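PDB 4YIV: apical membrane antigen AMA1 from Toxoplasma gondii ME49, which takes part in host cell invasion as a microneme protein of the moving junction, the ring formed between the plasma membranes of the parasite's apical tip and the host cell. Local coordinates for residues Lys88-Lys91 with Gln92-Asn95. Sequence-based numbering, arbitrary orientation.
Sequences KEYK and QSGN
The ring of Y90 meets the chain leaving helix 87-93 with its edge: S93 OG, G94 O and N95 OD1 all lie near its plane, while L97 and T194 from neighbouring loops also touch this side chain. With CG anti to the backbone N (chi1 -178°), the ring runs outward from the last turn, where the chain after G94 comes round to meet it, and Y90 OH donates to N95 OD1 at 2.6 Å, nearly in line with the amide C=O. Ring and amide planes stand 38° apart. The other half of that amide, ND2, makes a weak hydrogen bond to P191 O.

The helix itself closes at S93. Q92 N still donates to K88 O and S93 N to E89 O, both at 3.0 Å; G94 N closes the series on Y90 O at 2.9 Å, and G94 itself takes positive phi, which favours glycine. S93 OG then reaches forward to G94 O, in the carbonyl plane on a lone pair, at 2.8 Å. On the exposed side K88 CE rests 3.3 Å from Q92 NE2.

Chemically, the serine hydroxyl holds the G94 backbone carbonyl and the phenol the N95 side-chain amide, whose rotation is probably fixed because OD1 accepts while ND2 donates.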
loop_
_atom_site.group_PDB
_atom_site.type_symbol
_atom_site.label_atom_id
_atom_site.label_comp_id
_atom_site.label_asym_id
_atom_site.label_seq_id
_atom_site.Cartn_x
_atom_site.Cartn_y
_atom_site.Cartn_z
ATOM N N LYS A 88 2.198 32.286 -10.775
ATOM C CA LYS A 88 1.472 33.420 -10.226
ATOM C C LYS A 88 0.913 33.120 -8.838
ATOM O O LYS A 88 0.915 33.981 -7.966
ATOM C CB LYS A 88 0.334 33.839 -11.169
ATOM C CG LYS A 88 -0.554 34.931 -10.584
ATOM C CD LYS A 88 -1.294 35.712 -11.669
ATOM C CE LYS A 88 -2.250 36.738 -11.044
ATOM N NZ LYS A 88 -3.098 37.429 -12.061
ATOM N N GLU A 89 0.439 31.902 -8.617
ATOM C CA GLU A 89 -0.053 31.542 -7.289
ATOM C C GLU A 89 1.069 31.553 -6.253
ATOM O O GLU A 89 0.862 31.929 -5.094
ATOM C CB GLU A 89 -0.726 30.170 -7.330
ATOM C CG GLU A 89 -2.053 30.246 -8.020
ATOM C CD GLU A 89 -2.635 28.888 -8.389
ATOM O OE1 GLU A 89 -3.871 28.798 -8.543
ATOM O OE2 GLU A 89 -1.859 27.924 -8.552
ATOM N N TYR A 90 2.254 31.132 -6.678
ATOM C CA TYR A 90 3.419 31.085 -5.792
ATOM C C TYR A 90 3.874 32.511 -5.466
ATOM O O TYR A 90 4.220 32.832 -4.326
ATOM C CB TYR A 90 4.527 30.326 -6.460
ATOM C CG TYR A 90 5.785 30.149 -5.678
ATOM C CD1 TYR A 90 5.804 30.144 -4.286
ATOM C CD2 TYR A 90 6.981 29.958 -6.354
ATOM C CE1 TYR A 90 7.007 29.960 -3.601
ATOM C CE2 TYR A 90 8.164 29.767 -5.691
ATOM C CZ TYR A 90 8.181 29.764 -4.318
ATOM O OH TYR A 90 9.402 29.588 -3.684
ATOM N N LYS A 91 3.889 33.365 -6.476
ATOM C CA LYS A 91 4.227 34.761 -6.216
ATOM C C LYS A 91 3.219 35.355 -5.236
ATOM O O LYS A 91 3.617 36.043 -4.312
ATOM C CB LYS A 91 4.287 35.573 -7.501
ATOM C CG LYS A 91 5.724 35.885 -7.908
ATOM C CD LYS A 91 5.899 35.898 -9.419
ATOM C CE LYS A 91 7.367 35.816 -9.821
ATOM N NZ LYS A 91 7.518 35.753 -11.310
ATOM N N GLN A 92 1.933 35.048 -5.395
ATOM C CA GLN A 92 0.916 35.547 -4.459
ATOM C C GLN A 92 1.045 35.006 -3.036
ATOM O O GLN A 92 0.692 35.694 -2.094
ATOM C CB GLN A 92 -0.489 35.226 -4.970
ATOM C CG GLN A 92 -0.914 36.078 -6.145
ATOM C CD GLN A 92 -2.258 35.649 -6.715
ATOM O OE1 GLN A 92 -2.944 34.784 -6.151
ATOM N NE2 GLN A 92 -2.637 36.248 -7.844
ATOM N N SER A 93 1.514 33.773 -2.862
ATOM C CA SER A 93 1.577 33.201 -1.525
ATOM C C SER A 93 2.889 33.522 -0.815
ATOM O O SER A 93 2.938 33.571 0.412
ATOM C CB SER A 93 1.391 31.675 -1.593
ATOM O OG SER A 93 2.490 31.062 -2.256
ATOM N N GLY A 94 3.960 33.693 -1.579
ATOM C CA GLY A 94 5.305 33.655 -1.011
ATOM C C GLY A 94 5.639 32.228 -0.566
ATOM O O GLY A 94 4.903 31.297 -0.911
ATOM N N ASN A 95 6.737 32.038 0.174
ATOM C CA ASN A 95 7.158 30.695 0.598
ATOM C C ASN A 95 6.306 30.168 1.756
ATOM O O ASN A 95 5.891 30.937 2.602
ATOM C CB ASN A 95 8.626 30.694 1.031
ATOM C CG ASN A 95 9.570 30.754 -0.122
ATOM O OD1 ASN A 95 9.291 30.252 -1.203
ATOM N ND2 ASN A 95 10.711 31.380 0.100
#